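Local coordinates for protein arginine kinase (Cydia pomonella granulosis virus, PDB 6VVG) that probably acts as a serine/threonine protein kinase of the virus, pairing into a side-by-side dimer and binding adenosine monophosphate in the cleft between its two lobes, at residues A[42-47]-A[75-80]; A[12-17]-A[88-93]. All blocks are in the same frame, centred on the assembly; numbering follows the deposited sequence.

Contact 1: residues A[42-47]-A[75-80]; sequences EHKRFV and KLHNFV. With AMP (adenosine monophosphate), chain C.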
ATOM      1  N   GLU A  42     -33.525  -2.065   6.691  1.00 31.40           N
ATOM      2  CA  GLU A  42     -32.653  -2.944   7.454  1.00 31.88           C
ATOM      3  C   GLU A  42     -32.058  -2.185   8.631  1.00 27.07           C
ATOM      4  O   GLU A  42     -31.852  -0.969   8.572  1.00 34.53           O
ATOM      5  CB  GLU A  42     -31.552  -3.521   6.562  1.00 32.02           C
ATOM      6  CG  GLU A  42     -32.119  -4.369   5.425  1.00 26.10           C
ATOM      7  CD  GLU A  42     -31.057  -5.003   4.559  1.00 38.42           C
ATOM      8  OE1 GLU A  42     -29.935  -5.227   5.059  1.00 34.61           O
ATOM      9  OE2 GLU A  42     -31.349  -5.284   3.377  1.00 59.70           O
ATOM     10  N   HIS A  43     -31.789  -2.921   9.708  1.00 28.65           N
ATOM     11  CA  HIS A  43     -31.508  -2.277  10.987  1.00 20.86           C
ATOM     12  C   HIS A  43     -30.083  -1.744  11.065  1.00 21.32           C
ATOM     13  O   HIS A  43     -29.864  -0.599  11.471  1.00 20.39           O
ATOM     14  CB  HIS A  43     -31.749  -3.253  12.138  1.00 17.77           C
ATOM     15  CG  HIS A  43     -31.186  -2.784  13.445  1.00 14.44           C
ATOM     16  ND1 HIS A  43     -31.890  -1.968  14.303  1.00 16.97           N
ATOM     17  CD2 HIS A  43     -29.979  -2.990  14.026  1.00 13.96           C
ATOM     18  CE1 HIS A  43     -31.147  -1.701  15.363  1.00 14.90           C
ATOM     19  NE2 HIS A  43     -29.982  -2.308  15.219  1.00 16.83           N
ATOM     20  N   LYS A  44     -29.103  -2.568  10.701  1.00 16.72           N
ATOM     21  CA  LYS A  44     -27.716  -2.285  11.045  1.00 17.92           C
ATOM     22  C   LYS A  44     -27.284  -0.908  10.557  1.00 19.59           C
ATOM     23  O   LYS A  44     -27.569  -0.508   9.426  1.00 15.42           O
ATOM     24  CB  LYS A  44     -26.798  -3.351  10.449  1.00 22.68           C
ATOM     25  CG  LYS A  44     -25.341  -3.218  10.863  1.00 23.36           C
ATOM     26  CD  LYS A  44     -24.565  -4.486  10.540  1.00 27.22           C
ATOM     27  CE  LYS A  44     -23.154  -4.429  11.106  1.00 31.11           C
ATOM     28  NZ  LYS A  44     -22.124  -4.689  10.058  1.00 36.47           N
ATOM     29  N   ARG A  45     -26.588  -0.188  11.430  1.00 15.69           N
ATOM     30  CA  ARG A  45     -25.987   1.088  11.081  1.00 19.11           C
ATOM     31  C   ARG A  45     -24.572   0.865  10.565  1.00 22.11           C
ATOM     32  O   ARG A  45     -23.816   0.058  11.114  1.00 21.52           O
ATOM     33  CB  ARG A  45     -25.957   2.022  12.291  1.00 21.51           C
ATOM     34  CG  ARG A  45     -27.170   2.916  12.404  1.00 19.81           C
ATOM     35  CD  ARG A  45     -28.392   2.126  12.852  1.00 18.53           C
ATOM     36  NE  ARG A  45     -29.476   3.010  13.273  1.00 21.91           N
ATOM     37  CZ  ARG A  45     -30.761   2.670  13.278  1.00 24.70           C
ATOM     38  NH1 ARG A  45     -31.129   1.458  12.890  1.00 25.74           N
ATOM     39  NH2 ARG A  45     -31.677   3.544  13.673  1.00 24.22           N
ATOM     40  N   PHE A  46     -24.221   1.577   9.504  1.00 17.28           N
ATOM     41  CA  PHE A  46     -22.873   1.565   8.959  1.00 20.48           C
ATOM     42  C   PHE A  46     -22.332   2.990   8.961  1.00 20.10           C
ATOM     43  O   PHE A  46     -23.052   3.953   9.237  1.00 17.49           O
ATOM     44  CB  PHE A  46     -22.857   0.989   7.530  1.00 20.06           C
ATOM     45  CG  PHE A  46     -23.414  -0.412   7.422  1.00 23.36           C
ATOM     46  CD1 PHE A  46     -22.586  -1.509   7.584  1.00 25.25           C
ATOM     47  CD2 PHE A  46     -24.761  -0.632   7.155  1.00 24.82           C
ATOM     48  CE1 PHE A  46     -23.080  -2.796   7.488  1.00 30.19           C
ATOM     49  CE2 PHE A  46     -25.262  -1.925   7.059  1.00 26.22           C
ATOM     50  CZ  PHE A  46     -24.418  -3.005   7.228  1.00 28.91           C
ATOM     51  N   VAL A  47     -21.075   3.126   8.550  1.00 13.95           N
ATOM     52  CA  VAL A  47     -20.426   4.420   8.374  1.00 15.29           C
ATOM     53  C   VAL A  47     -20.005   4.538   6.917  1.00 19.81           C
ATOM     54  O   VAL A  47     -19.235   3.703   6.422  1.00 13.96           O
ATOM     55  CB  VAL A  47     -19.212   4.576   9.301  1.00 18.13           C
ATOM     56  CG1 VAL A  47     -18.368   5.766   8.870  1.00 27.79           C
ATOM     57  CG2 VAL A  47     -19.659   4.715  10.749  1.00 20.27           C
ATOM     58  N   LYS A  75     -13.824  -3.126   9.857  1.00 13.96           N
ATOM     59  CA  LYS A  75     -14.043  -3.885   8.634  1.00 13.85           C
ATOM     60  C   LYS A  75     -14.604  -2.985   7.536  1.00 13.15           C
ATOM     61  O   LYS A  75     -15.497  -2.166   7.774  1.00 13.52           O
ATOM     62  CB  LYS A  75     -15.010  -5.046   8.876  1.00 18.19           C
ATOM     63  CG  LYS A  75     -14.944  -5.702  10.247  1.00 34.84           C
ATOM     64  CD  LYS A  75     -13.723  -6.590  10.401  1.00 36.98           C
ATOM     65  CE  LYS A  75     -13.598  -7.101  11.835  1.00 25.71           C
ATOM     66  NZ  LYS A  75     -13.969  -6.080  12.866  1.00 39.85           N
ATOM     67  N   LEU A  76     -14.084  -3.151   6.324  1.00 17.13           N
ATOM     68  CA  LEU A  76     -14.567  -2.434   5.150  1.00 11.56           C
ATOM     69  C   LEU A  76     -15.514  -3.340   4.371  1.00 16.95           C
ATOM     70  O   LEU A  76     -15.121  -4.425   3.932  1.00 15.33           O
ATOM     71  CB  LEU A  76     -13.406  -1.994   4.262  1.00 11.29           C
ATOM     72  CG  LEU A  76     -13.788  -1.201   3.012  1.00 17.64           C
ATOM     73  CD1 LEU A  76     -14.227   0.203   3.400  1.00 15.72           C
ATOM     74  CD2 LEU A  76     -12.636  -1.153   2.019  1.00 19.38           C
ATOM     75  N   HIS A  77     -16.753  -2.887   4.185  1.00 16.75           N
ATOM     76  CA  HIS A  77     -17.765  -3.702   3.525  1.00 20.43           C
ATOM     77  C   HIS A  77     -17.851  -3.407   2.032  1.00 23.53           C
ATOM     78  O   HIS A  77     -17.909  -4.332   1.219  1.00 17.89           O
ATOM     79  CB  HIS A  77     -19.116  -3.481   4.202  1.00 24.21           C
ATOM     80  CG  HIS A  77     -19.234  -4.163   5.527  1.00 22.47           C
ATOM     81  ND1 HIS A  77     -19.215  -5.535   5.655  1.00 22.19           N
ATOM     82  CD2 HIS A  77     -19.343  -3.669   6.783  1.00 17.53           C
ATOM     83  CE1 HIS A  77     -19.323  -5.856   6.932  1.00 18.98           C
ATOM     84  NE2 HIS A  77     -19.406  -4.743   7.636  1.00 22.67           N
ATOM     85  N   ASN A  78     -17.844  -2.131   1.655  1.00 15.95           N
ATOM     86  CA  ASN A  78     -17.851  -1.745   0.252  1.00 19.60           C
ATOM     87  C   ASN A  78     -16.910  -0.567   0.059  1.00 16.83           C
ATOM     88  O   ASN A  78     -16.652   0.195   0.992  1.00 16.24           O
ATOM     89  CB  ASN A  78     -19.255  -1.367  -0.228  1.00 21.50           C
ATOM     90  CG  ASN A  78     -20.268  -2.463   0.019  1.00 21.57           C
ATOM     91  OD1 ASN A  78     -20.546  -3.277  -0.862  1.00 33.57           O
ATOM     92  ND2 ASN A  78     -20.828  -2.490   1.222  1.00 24.91           N
ATOM     93  N   PHE A  79     -16.404  -0.422  -1.164  1.00 16.43           N
ATOM     94  CA  PHE A  79     -15.487   0.660  -1.496  1.00 17.66           C
ATOM     95  C   PHE A  79     -15.564   0.888  -2.997  1.00 15.39           C
ATOM     96  O   PHE A  79     -15.403  -0.053  -3.780  1.00 16.41           O
ATOM     97  CB  PHE A  79     -14.059   0.329  -1.048  1.00 17.17           C
ATOM     98  CG  PHE A  79     -13.020   1.272  -1.575  1.00 17.19           C
ATOM     99  CD1 PHE A  79     -13.119   2.642  -1.365  1.00 20.77           C
ATOM    100  CD2 PHE A  79     -11.933   0.784  -2.273  1.00 12.91           C
ATOM    101  CE1 PHE A  79     -12.149   3.501  -1.858  1.00 18.75           C
ATOM    102  CE2 PHE A  79     -10.964   1.632  -2.764  1.00 13.19           C
ATOM    103  CZ  PHE A  79     -11.069   2.991  -2.559  1.00 14.52           C
ATOM    104  N   VAL A  80     -15.834   2.129  -3.385  1.00 15.98           N
ATOM    105  CA  VAL A  80     -15.922   2.529  -4.780  1.00 17.80           C
ATOM    106  C   VAL A  80     -14.983   3.711  -4.961  1.00 22.04           C
ATOM    107  O   VAL A  80     -15.209   4.779  -4.380  1.00 22.90           O
ATOM    108  CB  VAL A  80     -17.351   2.902  -5.190  1.00 23.47           C
ATOM    109  CG1 VAL A  80     -17.370   3.319  -6.649  1.00 27.88           C
ATOM    110  CG2 VAL A  80     -18.300   1.746  -4.934  1.00 23.25           C
TER
HETATM  111  P   AMP C 301     -12.736   9.540  10.775  1.00121.40           P
HETATM  112  O1P AMP C 301     -11.814  10.681  11.145  1.00 74.94           O
HETATM  113  O2P AMP C 301     -12.597   8.470  11.831  1.00 73.79           O
HETATM  114  O3P AMP C 301     -12.452   9.157   9.343  1.00 59.45           O
HETATM  115  O5' AMP C 301     -14.248  10.039  10.820  1.00 73.39           O
HETATM  116  C5' AMP C 301     -14.617  11.188  11.568  1.00 54.83           C
HETATM  117  C4' AMP C 301     -15.321  10.820  12.853  1.00 48.32           C
HETATM  118  O4' AMP C 301     -16.458   9.957  12.570  1.00 53.55           O
HETATM  119  C3' AMP C 301     -14.510  10.025  13.865  1.00 61.86           C
HETATM  120  O3' AMP C 301     -13.616  10.830  14.615  1.00 66.65           O
HETATM  121  C2' AMP C 301     -15.602   9.378  14.702  1.00 52.76           C
HETATM  122  O2' AMP C 301     -16.190  10.324  15.583  1.00 56.30           O
HETATM  123  C1' AMP C 301     -16.617   9.019  13.617  1.00 52.98           C
HETATM  124  N9  AMP C 301     -16.358   7.673  13.075  1.00 51.79           N
HETATM  125  C8  AMP C 301     -15.458   7.417  12.121  1.00 43.61           C
HETATM  126  N7  AMP C 301     -15.473   6.105  11.882  1.00 40.33           N
HETATM  127  C5  AMP C 301     -16.384   5.549  12.694  1.00 38.71           C
HETATM  128  C6  AMP C 301     -16.789   4.245  12.850  1.00 43.85           C
HETATM  129  N6  AMP C 301     -16.390   3.010  12.205  1.00 28.12           N
HETATM  130  N1  AMP C 301     -17.724   3.940  13.737  1.00 24.94           N
HETATM  131  C2  AMP C 301     -18.279   4.921  14.489  1.00 24.63           C
HETATM  132  N3  AMP C 301     -17.883   6.207  14.339  1.00 36.45           N
HETATM  133  C4  AMP C 301     -16.931   6.515  13.437  1.00 40.36           C

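Contact 2: residues A[12-17]-A[88-93]; sequences QELSKY and LLIMDY. With AMP (adenosine monophosphate), chain C.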
ATOM      1  N   GLN A  12     -26.765  -1.722  -7.969  1.00 61.57           N
ATOM      2  CA  GLN A  12     -27.919  -2.175  -7.207  1.00 61.85           C
ATOM      3  C   GLN A  12     -27.590  -2.267  -5.722  1.00 56.99           C
ATOM      4  O   GLN A  12     -28.340  -1.751  -4.884  1.00 40.77           O
ATOM      5  CB  GLN A  12     -28.413  -3.522  -7.737  1.00 54.45           C
ATOM      6  N   GLU A  13     -26.481  -2.930  -5.373  1.00 47.56           N
ATOM      7  CA  GLU A  13     -26.121  -3.078  -3.969  1.00 52.32           C
ATOM      8  C   GLU A  13     -25.912  -1.712  -3.321  1.00 56.45           C
ATOM      9  O   GLU A  13     -26.549  -1.378  -2.317  1.00 46.35           O
ATOM     10  CB  GLU A  13     -24.857  -3.942  -3.831  1.00 61.91           C
ATOM     11  CG  GLU A  13     -24.451  -4.181  -2.379  1.00 65.99           C
ATOM     12  CD  GLU A  13     -25.636  -4.509  -1.476  1.00 66.53           C
ATOM     13  OE1 GLU A  13     -26.317  -5.527  -1.728  1.00 67.65           O
ATOM     14  OE2 GLU A  13     -25.894  -3.744  -0.521  1.00 66.82           O
ATOM     15  N   LEU A  14     -24.989  -0.919  -3.879  1.00 62.58           N
ATOM     16  CA  LEU A  14     -24.658   0.371  -3.292  1.00 54.40           C
ATOM     17  C   LEU A  14     -25.766   1.402  -3.464  1.00 40.37           C
ATOM     18  O   LEU A  14     -25.594   2.545  -3.019  1.00 52.69           O
ATOM     19  CB  LEU A  14     -23.358   0.898  -3.895  1.00 49.34           C
ATOM     20  CG  LEU A  14     -22.630   2.056  -3.216  1.00 43.41           C
ATOM     21  CD1 LEU A  14     -21.522   1.577  -2.326  1.00 47.21           C
ATOM     22  CD2 LEU A  14     -22.077   2.967  -4.322  1.00 43.63           C
ATOM     23  N   SER A  15     -26.892   1.036  -4.073  1.00 53.67           N
ATOM     24  CA  SER A  15     -28.077   1.884  -4.108  1.00 47.94           C
ATOM     25  C   SER A  15     -29.023   1.614  -2.946  1.00 40.20           C
ATOM     26  O   SER A  15     -30.035   2.311  -2.810  1.00 40.45           O
ATOM     27  CB  SER A  15     -28.829   1.686  -5.426  1.00 56.50           C
ATOM     28  OG  SER A  15     -30.176   2.122  -5.322  1.00 62.57           O
ATOM     29  N   LYS A  16     -28.726   0.615  -2.116  1.00 37.15           N
ATOM     30  CA  LYS A  16     -29.568   0.311  -0.968  1.00 48.89           C
ATOM     31  C   LYS A  16     -29.285   1.219   0.223  1.00 43.23           C
ATOM     32  O   LYS A  16     -30.122   1.313   1.127  1.00 40.25           O
ATOM     33  CB  LYS A  16     -29.368  -1.147  -0.546  1.00 35.10           C
ATOM     34  CG  LYS A  16     -29.771  -2.179  -1.583  1.00 47.20           C
ATOM     35  CD  LYS A  16     -29.649  -3.591  -1.008  1.00 52.33           C
ATOM     36  CE  LYS A  16     -29.811  -4.656  -2.081  1.00 54.10           C
ATOM     37  NZ  LYS A  16     -28.676  -5.624  -2.072  1.00 60.00           N
ATOM     38  N   TYR A  17     -28.136   1.887   0.240  1.00 39.53           N
ATOM     39  CA  TYR A  17     -27.718   2.660   1.400  1.00 38.86           C
ATOM     40  C   TYR A  17     -28.380   4.032   1.416  1.00 38.44           C
ATOM     41  O   TYR A  17     -28.471   4.710   0.388  1.00 50.94           O
ATOM     42  CB  TYR A  17     -26.198   2.806   1.403  1.00 42.14           C
ATOM     43  CG  TYR A  17     -25.478   1.548   1.833  1.00 35.07           C
ATOM     44  CD1 TYR A  17     -25.320   1.247   3.178  1.00 32.95           C
ATOM     45  CD2 TYR A  17     -24.964   0.660   0.898  1.00 33.67           C
ATOM     46  CE1 TYR A  17     -24.668   0.099   3.580  1.00 32.76           C
ATOM     47  CE2 TYR A  17     -24.307  -0.492   1.292  1.00 38.28           C
ATOM     48  CZ  TYR A  17     -24.164  -0.767   2.634  1.00 34.60           C
ATOM     49  OH  TYR A  17     -23.511  -1.910   3.035  1.00 35.33           O
ATOM     50  N   LEU A  88     -16.190   6.193  -2.193  1.00 21.55           N
ATOM     51  CA  LEU A  88     -16.975   5.805  -1.034  1.00 21.41           C
ATOM     52  C   LEU A  88     -16.312   4.657  -0.288  1.00 18.47           C
ATOM     53  O   LEU A  88     -15.849   3.694  -0.903  1.00 17.87           O
ATOM     54  CB  LEU A  88     -18.373   5.359  -1.453  1.00 22.15           C
ATOM     55  CG  LEU A  88     -19.213   6.251  -2.362  1.00 34.38           C
ATOM     56  CD1 LEU A  88     -20.664   5.749  -2.380  1.00 45.42           C
ATOM     57  CD2 LEU A  88     -19.138   7.683  -1.896  1.00 31.09           C
ATOM     58  N   LEU A  89     -16.300   4.749   1.037  1.00 18.13           N
ATOM     59  CA  LEU A  89     -15.942   3.632   1.902  1.00 16.65           C
ATOM     60  C   LEU A  89     -17.106   3.377   2.849  1.00 17.32           C
ATOM     61  O   LEU A  89     -17.462   4.254   3.642  1.00 17.06           O
ATOM     62  CB  LEU A  89     -14.667   3.915   2.695  1.00 14.85           C
ATOM     63  CG  LEU A  89     -13.319   3.928   1.978  1.00 16.52           C
ATOM     64  CD1 LEU A  89     -13.188   5.181   1.146  1.00 26.26           C
ATOM     65  CD2 LEU A  89     -12.192   3.825   2.998  1.00 15.60           C
ATOM     66  N   ILE A  90     -17.700   2.190   2.768  1.00 18.18           N
ATOM     67  CA  ILE A  90     -18.794   1.793   3.652  1.00 15.92           C
ATOM     68  C   ILE A  90     -18.234   0.789   4.648  1.00 14.69           C
ATOM     69  O   ILE A  90     -17.839  -0.322   4.270  1.00 12.79           O
ATOM     70  CB  ILE A  90     -19.984   1.213   2.879  1.00 15.83           C
ATOM     71  CG1 ILE A  90     -20.525   2.256   1.899  1.00 18.34           C
ATOM     72  CG2 ILE A  90     -21.072   0.770   3.846  1.00 16.33           C
ATOM     73  CD1 ILE A  90     -21.650   1.755   1.018  1.00 34.98           C
ATOM     74  N   MET A  91     -18.208   1.177   5.921  1.00 13.63           N
ATOM     75  CA  MET A  91     -17.552   0.424   6.978  1.00 15.02           C
ATOM     76  C   MET A  91     -18.510   0.240   8.148  1.00 15.92           C
ATOM     77  O   MET A  91     -19.575   0.860   8.215  1.00 12.56           O
ATOM     78  CB  MET A  91     -16.279   1.141   7.454  1.00 20.76           C
ATOM     79  CG  MET A  91     -16.548   2.531   8.034  1.00 27.54           C
ATOM     80  SD  MET A  91     -15.047   3.414   8.504  1.00 28.79           S
ATOM     81  CE  MET A  91     -14.130   3.373   6.967  1.00 18.13           C
ATOM     82  N   ASP A  92     -18.118  -0.627   9.075  1.00 14.83           N
ATOM     83  CA  ASP A  92     -18.915  -0.835  10.274  1.00 15.11           C
ATOM     84  C   ASP A  92     -18.969   0.440  11.109  1.00 16.25           C
ATOM     85  O   ASP A  92     -18.036   1.249  11.108  1.00 15.02           O
ATOM     86  CB  ASP A  92     -18.326  -1.962  11.126  1.00 22.99           C
ATOM     87  CG  ASP A  92     -18.740  -3.341  10.657  1.00 16.71           C
ATOM     88  OD1 ASP A  92     -19.811  -3.474  10.031  1.00 18.10           O
ATOM     89  OD2 ASP A  92     -17.989  -4.301  10.929  1.00 21.65           O
ATOM     90  N   TYR A  93     -20.082   0.617  11.822  1.00 13.68           N
ATOM     91  CA  TYR A  93     -20.159   1.533  12.956  1.00 16.70           C
ATOM     92  C   TYR A  93     -19.804   0.730  14.202  1.00 12.08           C
ATOM     93  O   TYR A  93     -20.498  -0.237  14.528  1.00 16.55           O
ATOM     94  CB  TYR A  93     -21.557   2.143  13.080  1.00 16.45           C
ATOM     95  CG  TYR A  93     -21.688   3.182  14.177  1.00 15.37           C
ATOM     96  CD1 TYR A  93     -21.662   2.815  15.516  1.00 21.31           C
ATOM     97  CD2 TYR A  93     -21.834   4.530  13.871  1.00 20.33           C
ATOM     98  CE1 TYR A  93     -21.773   3.759  16.519  1.00 19.23           C
ATOM     99  CE2 TYR A  93     -21.951   5.481  14.869  1.00 26.03           C
ATOM    100  CZ  TYR A  93     -21.919   5.089  16.191  1.00 22.06           C
ATOM    101  OH  TYR A  93     -22.034   6.028  17.191  1.00 22.66           O
TER
HETATM  102  P   AMP C 301     -12.736   9.540  10.775  1.00121.40           P
HETATM  103  O1P AMP C 301     -11.814  10.681  11.145  1.00 74.94           O
HETATM  104  O2P AMP C 301     -12.597   8.470  11.831  1.00 73.79           O
HETATM  105  O3P AMP C 301     -12.452   9.157   9.343  1.00 59.45           O
HETATM  106  O5' AMP C 301     -14.248  10.039  10.820  1.00 73.39           O
HETATM  107  C5' AMP C 301     -14.617  11.188  11.568  1.00 54.83           C
HETATM  108  C4' AMP C 301     -15.321  10.820  12.853  1.00 48.32           C
HETATM  109  O4' AMP C 301     -16.458   9.957  12.570  1.00 53.55           O
HETATM  110  C3' AMP C 301     -14.510  10.025  13.865  1.00 61.86           C
HETATM  111  O3' AMP C 301     -13.616  10.830  14.615  1.00 66.65           O
HETATM  112  C2' AMP C 301     -15.602   9.378  14.702  1.00 52.76           C
HETATM  113  O2' AMP C 301     -16.190  10.324  15.583  1.00 56.30           O
HETATM  114  C1' AMP C 301     -16.617   9.019  13.617  1.00 52.98           C
HETATM  115  N9  AMP C 301     -16.358   7.673  13.075  1.00 51.79           N
HETATM  116  C8  AMP C 301     -15.458   7.417  12.121  1.00 43.61           C
HETATM  117  N7  AMP C 301     -15.473   6.105  11.882  1.00 40.33           N
HETATM  118  C5  AMP C 301     -16.384   5.549  12.694  1.00 38.71           C
HETATM  119  C6  AMP C 301     -16.789   4.245  12.850  1.00 43.85           C
HETATM  120  N6  AMP C 301     -16.390   3.010  12.205  1.00 28.12           N
HETATM  121  N1  AMP C 301     -17.724   3.940  13.737  1.00 24.94           N
HETATM  122  C2  AMP C 301     -18.279   4.921  14.489  1.00 24.63           C
HETATM  123  N3  AMP C 301     -17.883   6.207  14.339  1.00 36.45           N
HETATM  124  C4  AMP C 301     -16.931   6.515  13.437  1.00 40.36           C

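Contact 1: residues A[42-47]-A[75-80]
Two nitrogens that can both carry positive charge, Lys44 NZ and His77 NE2, stand 3.6 Å apart. They come so near because both hold the same oxygen, OD1 of Asp92: the ammonium in a salt bridge, the imidazole in a hydrogen bond. Lysine suits the place because its long chain lies alongside Phe46, with CG 3.7 Å above one face of that ring, before the amine reaches the carboxylate. Phe46 then turns an edge toward the face of the His77 ring, an offset edge-to-face pair with planes at 84° and Phe46 CE1 3.9 Å from His77 CD2. Strands 45-51 and 76-82 are not neighbours in the five-stranded antiparallel sheet of the kinase N-lobe; strand 87-92 runs between them, and these side chains reach across it. On the far side of that strand His77 and Asn78 both face Ile90, a classic beta bulge. His77 CG, anti to its carbonyl carbon (chi1 -75°), points the ring toward Phe46, while ND1 bonds OD2 of Asp83 of the second subunit. Gripped by carboxylates at both nitrogens, the imidazole is held against rotation and may well be protonated.

Contact 2: residues A[12-17]-A[88-93]
Ile90 pushes its CD1 methyl against two side chains at once, Leu14 and Tyr17, and these three residues bury most of the surface in the contact. Ile90 CD1 sits over one face of the Tyr17 ring, 3.7 Å from the centroid and 21° off the ring normal, a CH-pi contact. The other branch, Ile90 CG2, meets the phenol end of the ring, 3.7 Å from Tyr17 CZ. Ile90 spans the ring in this way because CG1 lies anti to the carbonyl carbon (chi1 -60°) and CG2 anti to the backbone N; a beta-branched residue suits a strand and here offers two separate carbons to one aromatic.

Leu14 divides its methyls. Leu14 CD1 presses on Ile90 CD1 at 3.4 Å, tighter than usual for two carbons, and the Leu14 chi2 of 97° departs from a staggered value, so the packing looks slightly strained. Leu14 CD2 meets Leu88 CD1 at 3.7 Å. Leu14 and Tyr17 are brought together by the type I turn from Glu13 to Lys16, which ends the N-terminal helix 5-13 and leads into the first strand of the N-lobe sheet. Val10 of the second subunit packs on Leu14 and Leu88, and Ile7 of the second subunit on Tyr17, so the dimer partner joins the cluster.

Strand 87-92 alternates: Leu88 and Ile90 serve this cluster, whereas Leu89 points away, toward helix 59-66, the regulatory alpha C. The hinge follows, where Tyr93 lays a ring face over AMP C2 and the Asp92 carbonyl accepts a weak bond from AMP N6, 2.6 Å from Asp92 O. Apart from the Tyr17 hydroxyl, which here touches only carbon (Ile90 CG2), the meeting groups are hydrocarbon or aromatic, which implies cohesion from exclusion of water and close fit rather than from directed bonds.

Contact 1 is nested within the chain loop closed by contact 2, and their centres are 5 Å apart. Strand 87-92 joins them. Its Asp92 receives Lys44 NZ at OD1, 2.6 Å away, and the Met91 O to Val47 N distance of 2.7 Å fits a backbone hydrogen bond to strand 45-51. Asn78 ND2 packs 3.3 Å from Tyr17 OH. Both contacts border the nucleotide: Val47 CG2 of contact 1 lies 3.6 Å from AMP C6, contact 2 brings the hinge carbonyl, and Val94 N also bonds AMP. The residue whose carbonyl meets adenine thus has its carboxylate anchored by 42-47 and 75-80. Both contacts also touch the second subunit, placing pocket and dimer interface on a shared sheet.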